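Local coordinates for putative iron-uptake ABC transport system,periplasmic iron-binding protein (Campylobacter jejuni, PDB 3E13) that binds ferric iron and probably delivers it, as the periplasmic component, to an ABC transporter for iron uptake, at residues S8-N13 with D268-F273; K42-E47 with S51-F56; R104-N109 with S117-Y122. One frame throughout, in Å; residues are numbered along the deposited sequence.

Interaction 1: S8-N13 with D268-F273. With FE (Fe (III) ion), chain B.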
loop_
_atom_site.group_PDB
_atom_site.type_symbol
_atom_site.label_atom_id
_atom_site.label_comp_id
_atom_site.label_asym_id
_atom_site.label_seq_id
_atom_site.Cartn_x
_atom_site.Cartn_y
_atom_site.Cartn_z
ATOM N N SER A 8 -7.452 -2.283 -11.741
ATOM C CA SER A 8 -6.705 -1.574 -10.718
ATOM C C SER A 8 -7.345 -1.564 -9.359
ATOM O O SER A 8 -8.519 -1.222 -9.216
ATOM C CB SER A 8 -6.456 -0.140 -11.146
ATOM O OG SER A 8 -5.777 0.558 -10.084
ATOM N N ALA A 9 -6.566 -1.962 -8.355
ATOM C CA ALA A 9 -6.958 -1.880 -6.975
ATOM C C ALA A 9 -6.382 -0.636 -6.283
ATOM O O ALA A 9 -6.519 -0.488 -5.093
ATOM C CB ALA A 9 -6.590 -3.167 -6.217
ATOM N N ARG A 10 -5.738 0.238 -7.053
ATOM C CA ARG A 10 -5.443 1.591 -6.588
ATOM C C ARG A 10 -6.776 2.360 -6.447
ATOM O O ARG A 10 -7.847 1.869 -6.868
ATOM C CB ARG A 10 -4.437 2.286 -7.505
ATOM C CG ARG A 10 -3.032 1.801 -7.263
ATOM C CD ARG A 10 -1.996 2.415 -8.183
ATOM N NE ARG A 10 -1.910 3.869 -8.103
ATOM C CZ ARG A 10 -1.050 4.557 -7.276
ATOM N NH1 ARG A 10 -0.215 3.931 -6.444
ATOM N NH2 ARG A 10 -1.037 5.893 -7.341
ATOM N N HIS A 11 -6.754 3.508 -5.796
ATOM C CA HIS A 11 -7.978 4.196 -5.427
ATOM C C HIS A 11 -7.704 5.689 -5.243
ATOM O O HIS A 11 -8.042 6.283 -4.200
ATOM C CB HIS A 11 -8.541 3.531 -4.148
ATOM C CG HIS A 11 -7.468 3.096 -3.186
ATOM N ND1 HIS A 11 -6.931 1.825 -3.190
ATOM C CD2 HIS A 11 -6.801 3.783 -2.217
ATOM C CE1 HIS A 11 -5.975 1.757 -2.262
ATOM N NE2 HIS A 11 -5.897 2.928 -1.645
ATOM N N TYR A 12 -7.085 6.266 -6.279
ATOM C CA TYR A 12 -6.542 7.619 -6.219
ATOM C C TYR A 12 -6.926 8.455 -7.421
ATOM O O TYR A 12 -6.870 7.997 -8.568
ATOM C CB TYR A 12 -5.020 7.563 -6.146
ATOM C CG TYR A 12 -4.509 6.626 -5.076
ATOM C CD1 TYR A 12 -3.822 5.456 -5.420
ATOM C CD2 TYR A 12 -4.799 6.824 -3.748
ATOM C CE1 TYR A 12 -3.376 4.566 -4.484
ATOM C CE2 TYR A 12 -4.366 5.932 -2.807
ATOM C CZ TYR A 12 -3.649 4.822 -3.140
ATOM O OH TYR A 12 -3.266 3.978 -2.118
ATOM N N ASN A 13 -7.297 9.695 -7.144
ATOM C CA ASN A 13 -7.579 10.652 -8.199
ATOM C C ASN A 13 -6.387 10.952 -9.065
ATOM O O ASN A 13 -6.516 11.188 -10.255
ATOM C CB ASN A 13 -8.088 11.935 -7.581
ATOM C CG ASN A 13 -9.541 12.015 -7.611
ATOM O OD1 ASN A 13 -10.236 10.988 -7.466
ATOM N ND2 ASN A 13 -10.052 13.205 -7.877
ATOM N N ASP A 268 4.357 14.133 -6.004
ATOM C CA ASP A 268 3.825 15.481 -5.903
ATOM C C ASP A 268 2.305 15.557 -5.693
ATOM O O ASP A 268 1.817 16.472 -4.989
ATOM C CB ASP A 268 4.195 16.312 -7.104
ATOM C CG ASP A 268 5.632 16.798 -7.064
ATOM O OD1 ASP A 268 6.500 16.401 -6.205
ATOM O OD2 ASP A 268 5.995 17.579 -7.964
ATOM N N SER A 269 1.591 14.655 -6.347
ATOM C CA SER A 269 0.148 14.648 -6.349
ATOM C C SER A 269 -0.476 13.534 -5.496
ATOM O O SER A 269 -1.602 13.705 -5.052
ATOM C CB SER A 269 -0.393 14.582 -7.786
ATOM O OG SER A 269 -0.032 15.797 -8.472
ATOM N N ASN A 270 0.252 12.451 -5.261
ATOM C CA ASN A 270 -0.240 11.361 -4.418
ATOM C C ASN A 270 0.546 11.106 -3.156
ATOM O O ASN A 270 0.149 10.259 -2.365
ATOM C CB ASN A 270 -0.446 10.052 -5.214
ATOM C CG ASN A 270 -1.652 9.276 -4.721
ATOM O OD1 ASN A 270 -2.742 9.864 -4.594
ATOM N ND2 ASN A 270 -1.470 7.990 -4.432
ATOM N N TYR A 271 1.640 11.846 -2.942
ATOM C CA TYR A 271 2.403 11.824 -1.718
ATOM C C TYR A 271 3.044 10.495 -1.369
ATOM O O TYR A 271 3.382 10.276 -0.229
ATOM C CB TYR A 271 1.552 12.425 -0.568
ATOM C CG TYR A 271 1.052 13.791 -1.037
ATOM C CD1 TYR A 271 1.917 14.876 -1.116
ATOM C CD2 TYR A 271 -0.218 13.941 -1.567
ATOM C CE1 TYR A 271 1.485 16.065 -1.625
ATOM C CE2 TYR A 271 -0.657 15.132 -2.045
ATOM C CZ TYR A 271 0.203 16.197 -2.076
ATOM O OH TYR A 271 -0.196 17.414 -2.613
ATOM N N GLU A 272 3.276 9.687 -2.398
ATOM C CA GLU A 272 3.966 8.409 -2.237
ATOM C C GLU A 272 5.450 8.613 -2.417
ATOM O O GLU A 272 5.895 9.695 -2.825
ATOM C CB GLU A 272 3.444 7.372 -3.209
ATOM C CG GLU A 272 1.957 7.050 -3.031
ATOM C CD GLU A 272 1.422 6.126 -4.100
ATOM O OE1 GLU A 272 0.908 6.643 -5.113
ATOM O OE2 GLU A 272 1.523 4.901 -3.904
ATOM N N PHE A 273 6.228 7.599 -2.066
ATOM C CA PHE A 273 7.690 7.610 -2.325
ATOM C C PHE A 273 7.941 7.042 -3.712
ATOM O O PHE A 273 7.506 5.926 -4.035
ATOM C CB PHE A 273 8.456 6.782 -1.281
ATOM C CG PHE A 273 8.251 7.230 0.143
ATOM C CD1 PHE A 273 7.557 6.448 1.020
ATOM C CD2 PHE A 273 8.839 8.391 0.615
ATOM C CE1 PHE A 273 7.367 6.881 2.354
ATOM C CE2 PHE A 273 8.643 8.809 1.937
ATOM C CZ PHE A 273 7.921 8.028 2.780
HETATM FE FE FE B . -4.106 3.404 -0.461
#

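Interaction 2: K42-E47 with S51-F56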
loop_
_atom_site.group_PDB
_atom_site.type_symbol
_atom_site.label_atom_id
_atom_site.label_comp_id
_atom_site.label_asym_id
_atom_site.label_seq_id
_atom_site.Cartn_x
_atom_site.Cartn_y
_atom_site.Cartn_z
ATOM N N LYS A 42 -10.293 -12.516 -8.014
ATOM C CA LYS A 42 -11.335 -13.525 -8.252
ATOM C C LYS A 42 -11.817 -13.437 -9.696
ATOM O O LYS A 42 -11.963 -14.461 -10.407
ATOM C CB LYS A 42 -12.483 -13.308 -7.286
ATOM C CG LYS A 42 -13.616 -14.311 -7.435
ATOM C CD LYS A 42 -14.450 -14.435 -6.141
ATOM C CE LYS A 42 -14.500 -15.903 -5.670
ATOM N NZ LYS A 42 -14.549 -16.870 -6.821
ATOM N N ARG A 43 -12.054 -12.203 -10.142
ATOM C CA ARG A 43 -12.472 -11.973 -11.510
ATOM C C ARG A 43 -11.441 -12.455 -12.528
ATOM O O ARG A 43 -11.768 -13.096 -13.532
ATOM C CB ARG A 43 -12.737 -10.494 -11.677
ATOM C CG ARG A 43 -13.180 -10.043 -12.972
ATOM C CD ARG A 43 -13.784 -8.630 -12.900
ATOM N NE ARG A 43 -14.061 -8.151 -14.229
ATOM C CZ ARG A 43 -14.510 -6.948 -14.525
ATOM N NH1 ARG A 43 -14.745 -6.062 -13.587
ATOM N NH2 ARG A 43 -14.718 -6.653 -15.777
ATOM N N LEU A 44 -10.166 -12.099 -12.330
ATOM C CA LEU A 44 -9.147 -12.622 -13.209
ATOM C C LEU A 44 -9.090 -14.153 -13.269
ATOM O O LEU A 44 -8.837 -14.733 -14.331
ATOM C CB LEU A 44 -7.780 -12.065 -12.818
ATOM C CG LEU A 44 -7.541 -10.588 -13.159
ATOM C CD1 LEU A 44 -6.312 -10.062 -12.388
ATOM C CD2 LEU A 44 -7.364 -10.433 -14.648
ATOM N N SER A 45 -9.263 -14.802 -12.123
ATOM C CA SER A 45 -9.279 -16.269 -12.058
ATOM C C SER A 45 -10.432 -16.864 -12.845
ATOM O O SER A 45 -10.192 -17.810 -13.599
ATOM C CB SER A 45 -9.279 -16.796 -10.616
ATOM O OG SER A 45 -8.040 -16.507 -9.976
ATOM N N LEU A 46 -11.647 -16.339 -12.643
ATOM C CA LEU A 46 -12.831 -16.832 -13.354
ATOM C C LEU A 46 -12.802 -16.527 -14.843
ATOM O O LEU A 46 -13.212 -17.347 -15.655
ATOM C CB LEU A 46 -14.110 -16.291 -12.713
ATOM C CG LEU A 46 -14.381 -16.929 -11.351
ATOM C CD1 LEU A 46 -15.396 -16.088 -10.606
ATOM C CD2 LEU A 46 -14.776 -18.432 -11.442
ATOM N N GLU A 47 -12.289 -15.354 -15.226
ATOM C CA GLU A 47 -12.245 -14.944 -16.618
ATOM C C GLU A 47 -11.159 -15.709 -17.358
ATOM O O GLU A 47 -11.325 -16.035 -18.532
ATOM C CB GLU A 47 -12.023 -13.420 -16.718
ATOM C CG GLU A 47 -13.223 -12.599 -16.239
ATOM C CD GLU A 47 -12.998 -11.093 -16.242
ATOM O OE1 GLU A 47 -11.873 -10.636 -16.533
ATOM O OE2 GLU A 47 -13.957 -10.370 -15.935
ATOM N N SER A 51 -10.066 -13.274 -20.242
ATOM C CA SER A 51 -10.175 -11.951 -19.680
ATOM C C SER A 51 -9.706 -10.914 -20.701
ATOM O O SER A 51 -8.702 -11.125 -21.376
ATOM C CB SER A 51 -9.304 -11.802 -18.453
ATOM O OG SER A 51 -9.578 -10.580 -17.826
ATOM N N PRO A 52 -10.409 -9.801 -20.806
ATOM C CA PRO A 52 -9.879 -8.674 -21.600
ATOM C C PRO A 52 -8.696 -7.993 -20.905
ATOM O O PRO A 52 -8.015 -7.212 -21.541
ATOM C CB PRO A 52 -11.042 -7.694 -21.683
ATOM C CG PRO A 52 -12.215 -8.325 -21.020
ATOM C CD PRO A 52 -11.751 -9.531 -20.273
ATOM N N ALA A 53 -8.532 -8.203 -19.593
ATOM C CA ALA A 53 -7.437 -7.512 -18.883
ATOM C C ALA A 53 -6.112 -7.649 -19.567
ATOM O O ALA A 53 -5.694 -8.737 -20.005
ATOM C CB ALA A 53 -7.319 -8.023 -17.447
ATOM N N ASP A 54 -5.362 -6.537 -19.588
ATOM C CA ASP A 54 -3.970 -6.503 -19.969
ATOM C C ASP A 54 -3.015 -6.246 -18.788
ATOM O O ASP A 54 -1.882 -6.712 -18.798
ATOM C CB ASP A 54 -3.718 -5.372 -20.975
ATOM C CG ASP A 54 -4.470 -5.565 -22.260
ATOM O OD1 ASP A 54 -4.209 -6.581 -22.931
ATOM O OD2 ASP A 54 -5.340 -4.770 -22.621
ATOM N N ILE A 55 -3.513 -5.535 -17.783
ATOM C CA ILE A 55 -2.694 -5.018 -16.684
ATOM C C ILE A 55 -3.475 -5.196 -15.378
ATOM O O ILE A 55 -4.691 -4.929 -15.316
ATOM C CB ILE A 55 -2.349 -3.508 -16.930
ATOM C CG1 ILE A 55 -1.355 -3.333 -18.087
ATOM C CG2 ILE A 55 -1.931 -2.813 -15.641
ATOM C CD1 ILE A 55 0.071 -3.629 -17.731
ATOM N N PHE A 56 -2.722 -5.575 -14.339
ATOM C CA PHE A 56 -3.203 -5.614 -12.970
ATOM C C PHE A 56 -2.344 -4.631 -12.178
ATOM O O PHE A 56 -1.144 -4.755 -12.140
ATOM C CB PHE A 56 -3.107 -7.058 -12.404
ATOM C CG PHE A 56 -3.667 -7.233 -10.990
ATOM C CD1 PHE A 56 -4.855 -6.592 -10.595
ATOM C CD2 PHE A 56 -3.026 -8.053 -10.053
ATOM C CE1 PHE A 56 -5.365 -6.720 -9.316
ATOM C CE2 PHE A 56 -3.560 -8.235 -8.787
ATOM C CZ PHE A 56 -4.741 -7.578 -8.415
#

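Interaction 3: R104-N109 with S117-Y122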
loop_
_atom_site.group_PDB
_atom_site.type_symbol
_atom_site.label_atom_id
_atom_site.label_comp_id
_atom_site.label_asym_id
_atom_site.label_seq_id
_atom_site.Cartn_x
_atom_site.Cartn_y
_atom_site.Cartn_z
ATOM N N ARG A 104 3.662 2.066 6.426
ATOM C CA ARG A 104 2.514 1.934 7.286
ATOM C C ARG A 104 2.986 2.319 8.698
ATOM O O ARG A 104 3.779 1.605 9.345
ATOM C CB ARG A 104 1.913 0.533 7.215
ATOM C CG ARG A 104 0.509 0.478 7.790
ATOM C CD ARG A 104 -0.324 -0.556 7.147
ATOM N NE ARG A 104 -1.736 -0.480 7.516
ATOM C CZ ARG A 104 -2.621 0.384 7.004
ATOM N NH1 ARG A 104 -2.224 1.290 6.135
ATOM N NH2 ARG A 104 -3.900 0.397 7.388
ATOM N N ILE A 105 2.507 3.475 9.142
ATOM C CA ILE A 105 2.977 4.086 10.385
ATOM C C ILE A 105 1.894 4.174 11.412
ATOM O O ILE A 105 0.747 3.724 11.182
ATOM C CB ILE A 105 3.621 5.479 10.081
ATOM C CG1 ILE A 105 2.661 6.428 9.354
ATOM C CG2 ILE A 105 4.870 5.244 9.153
ATOM C CD1 ILE A 105 1.530 6.980 10.193
ATOM N N ILE A 106 2.223 4.735 12.565
ATOM C CA ILE A 106 1.214 4.928 13.621
ATOM C C ILE A 106 1.056 6.447 13.758
ATOM O O ILE A 106 2.028 7.164 14.024
ATOM C CB ILE A 106 1.644 4.292 14.932
ATOM C CG1 ILE A 106 1.827 2.786 14.796
ATOM C CG2 ILE A 106 0.600 4.577 16.058
ATOM C CD1 ILE A 106 2.635 2.150 15.944
ATOM N N ALA A 107 -0.155 6.939 13.541
ATOM C CA ALA A 107 -0.410 8.378 13.584
ATOM C C ALA A 107 -1.042 8.745 14.928
ATOM O O ALA A 107 -1.839 7.961 15.468
ATOM C CB ALA A 107 -1.284 8.826 12.411
ATOM N N TYR A 108 -0.643 9.902 15.475
ATOM C CA TYR A 108 -1.266 10.457 16.698
ATOM C C TYR A 108 -1.727 11.897 16.429
ATOM O O TYR A 108 -1.384 12.467 15.399
ATOM C CB TYR A 108 -0.324 10.391 17.883
ATOM C CG TYR A 108 0.934 11.186 17.707
ATOM C CD1 TYR A 108 1.061 12.447 18.259
ATOM C CD2 TYR A 108 2.003 10.673 17.004
ATOM C CE1 TYR A 108 2.222 13.170 18.087
ATOM C CE2 TYR A 108 3.169 11.391 16.850
ATOM C CZ TYR A 108 3.249 12.658 17.364
ATOM O OH TYR A 108 4.424 13.413 17.213
ATOM N N ASN A 109 -2.470 12.475 17.373
ATOM C CA ASN A 109 -2.927 13.858 17.258
ATOM C C ASN A 109 -1.884 14.787 17.879
ATOM O O ASN A 109 -1.733 14.863 19.110
ATOM C CB ASN A 109 -4.289 14.013 17.956
ATOM C CG ASN A 109 -4.987 15.296 17.597
ATOM O OD1 ASN A 109 -6.215 15.317 17.289
ATOM N ND2 ASN A 109 -4.259 16.365 17.627
ATOM N N SER A 117 5.997 7.849 24.244
ATOM C CA SER A 117 7.229 7.160 24.628
ATOM C C SER A 117 7.104 5.638 24.655
ATOM O O SER A 117 8.127 4.950 24.518
ATOM C CB SER A 117 7.720 7.638 26.003
ATOM O OG SER A 117 6.803 7.231 27.005
ATOM N N LYS A 118 5.892 5.111 24.835
ATOM C CA LYS A 118 5.659 3.646 24.933
ATOM C C LYS A 118 4.951 3.086 23.694
ATOM O O LYS A 118 4.604 1.905 23.655
ATOM C CB LYS A 118 4.835 3.277 26.170
ATOM C CG LYS A 118 5.351 3.854 27.492
ATOM C CD LYS A 118 6.752 3.418 27.808
ATOM C CE LYS A 118 7.137 3.808 29.267
ATOM N NZ LYS A 118 7.572 5.261 29.274
ATOM N N MET A 119 4.819 3.904 22.659
ATOM C CA MET A 119 4.249 3.432 21.407
ATOM C C MET A 119 5.348 3.562 20.334
ATOM O O MET A 119 5.374 4.502 19.557
ATOM C CB MET A 119 3.010 4.241 21.055
ATOM C CG MET A 119 2.305 3.798 19.736
ATOM S SD MET A 119 1.756 2.113 19.720
ATOM C CE MET A 119 0.209 2.234 20.659
ATOM N N LYS A 120 6.291 2.642 20.371
ATOM C CA LYS A 120 7.506 2.719 19.571
ATOM C C LYS A 120 7.595 1.642 18.432
ATOM O O LYS A 120 8.128 1.923 17.394
ATOM C CB LYS A 120 8.732 2.576 20.491
ATOM C CG LYS A 120 8.941 3.723 21.459
ATOM C CD LYS A 120 9.626 4.855 20.781
ATOM C CE LYS A 120 9.755 6.102 21.679
ATOM N NZ LYS A 120 10.214 7.247 20.829
ATOM N N ASN A 121 7.032 0.449 18.662
ATOM C CA ASN A 121 7.124 -0.690 17.774
ATOM C C ASN A 121 5.727 -1.203 17.453
ATOM O O ASN A 121 4.815 -0.958 18.219
ATOM C CB ASN A 121 7.887 -1.808 18.492
ATOM C CG ASN A 121 9.295 -1.365 18.901
ATOM O OD1 ASN A 121 10.047 -0.850 18.081
ATOM N ND2 ASN A 121 9.644 -1.537 20.186
ATOM N N TYR A 122 5.595 -1.928 16.361
ATOM C CA TYR A 122 4.304 -2.570 15.995
ATOM C C TYR A 122 3.768 -3.341 17.157
ATOM O O TYR A 122 2.557 -3.288 17.394
ATOM C CB TYR A 122 4.374 -3.413 14.706
ATOM C CG TYR A 122 4.678 -2.554 13.501
ATOM C CD1 TYR A 122 5.931 -2.571 12.917
ATOM C CD2 TYR A 122 3.732 -1.632 13.011
ATOM C CE1 TYR A 122 6.240 -1.737 11.829
ATOM C CE2 TYR A 122 4.020 -0.791 11.933
ATOM C CZ TYR A 122 5.287 -0.879 11.324
ATOM O OH TYR A 122 5.602 -0.014 10.344
#

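Interaction 1: S8-N13 with D268-F273
One carboxylate oxygen, Glu272 OE1, collects three N-H groups here, two from Arg10 and one from Asn270, directly beside an iron ligand. Arg10 reaches it end-on. Its NH2 lies 3.1 Å from Glu272 OE1, and NH1 is shared between Glu272 OE1 and OE2. The guanidinium and carboxylate planes are only 19° apart, and the arginine N-H groups meet the syn lone pairs of the two oxygens. The arginine chain is extended to CD and then bends (chi3 59°), which turns the guanidinium so that Tyr12 CD1 sits over one of its faces.

The third donor, Asn270 ND2, comes 2.8 Å from Glu272 OE1, but from above the carboxylate plane. The same ND2 rests 3.4 Å from Tyr12 CG, over the centre of the tyrosine ring, with amide and ring planes 66° apart. On the opposite ring face, displaced toward the rim, lies the His11 imidazole.

Tyr12 OH binds the iron at 1.9 Å and His11 NE2 binds it at 2.2 Å; Tyr143, Tyr199 and Tyr200 complete the metal site. His11 ND1 donates to Ala9 O (3.0 Å), which helps fix the imidazole's rotation with NE2 facing the metal.

Around this group, Arg10 NE also pairs with Asp15, while Glu272 OE2 takes bonds from Thr100 and Arg102. Arg102 in turn donates to Tyr12 OH. The buried charges of Arg10 and Glu272 are thus paired. Asn270, fixed by Glu272, backs one face of the Tyr12 ring, and the bond from Arg102, with Arg10 nearby, would probably help stabilise the metal-bound oxygen as a phenolate.

Interaction 2: K42-E47 with S51-F56
This contact closes a beta-alpha-beta crossover, in which helix 37-47 connects strand 29-34 to strand 55-58, with the parallel strand 3-8 lying between them: the helix's last turns pack against the chain that returns into strand 55-58. A polar clasp lies at the turn end and an apolar patch further in. At the clasp, Ser51 OG donates to Glu47 OE1 at 2.6 Å, meeting that oxygen nearly along its C-O axis. The Ser51 hydroxyl, swung opposite its backbone N (chi1 -172°), faces the helix and at the same time accepts from Ala53 N at 3.1 Å, an ST turn that shapes the approach to the strand. Glu47's other oxygen, OE2, takes Arg43 NE at 2.8 Å in a salt bridge one helical turn back, with the acceptor near the guanidinium plane. Both ends of the carboxylate are held, and Tyr7 OH adds a further hydrogen bond to OE1.

Leu44 carries the apolar half with its two methyls divided between partners. CD2 touches Ala53 CB at 3.7 Å. CD1 sits over one face of the Phe56 ring, displaced toward its rim and 4.1 Å from Phe56 CG.

Phe56 also packs on Leu40 and Ile41 of the same helix, while Tyr7 of strand 3-8 touches Arg43, Leu44 and Ser51. Strand 55-58 also pairs antiparallel with strand 233-241; on the side turned away from helix 37-47, Ile55 meets Ala250 and Met254 of helix 247-257.

Interaction 3: R104-N109 with S117-Y122
Ile106, Tyr122 and Met119 give up the most surface here: Ile106 and Met119 make an apolar half, and Tyr122 a polar one. Ile106 points from strand 97-109 toward the returning loop. Its CD1 methyl comes 3.9 Å from Met119 SD, and both CD1 and CG2 lie about as near to Met119 CG, the two side chains crossing roughly at a right angle. Met119 folds at chi2 and chi3 (59° and 80°) instead of running straight out, which keeps its thioether beside the isoleucine. Phe193 of strand 193-197 packs on both residues.

Tyr122 reaches across with its hydroxyl: OH donates to Arg104 O at 2.6 Å, nearly in line with the carbonyl (C=O...O angle 171°), and the acceptor lies in the plane of the ring. The same hydroxyl accepts from the backbone N of His232, so it ties strand 97-109 to the residue just before strand 233-241. Arg104's own side chain leads away from the loop, to a salt bridge with Asp179 and to contact with Tyr143, an iron ligand.

The arrangement is that of a long sheet strand whose following loop folds back along it, in the periplasmic solute-binding protein fold, with the strand's Arg104 end lying near the iron site.

Starting from the N terminus, strand 3-8 leads into residues 8-13, the first half of interaction 1, which waits some 255 residues for its partner at 268-273. Within that long loop, interaction 2 closes first, a tight return from helix 37-47 into strand 55-58. Interaction 3 follows in series, turning the chain back after strand 97-109. Neither crosses the other, and both are enclosed by interaction 1. Interactions 2 and 3 reach the same mixed sheet on opposite sides of the chain's centre, with centres about 38 Å apart. Interaction 1 lies about 22 and 23 Å from them, centre to centre, joining the early loop to the segment after helix 260-268 beside the iron.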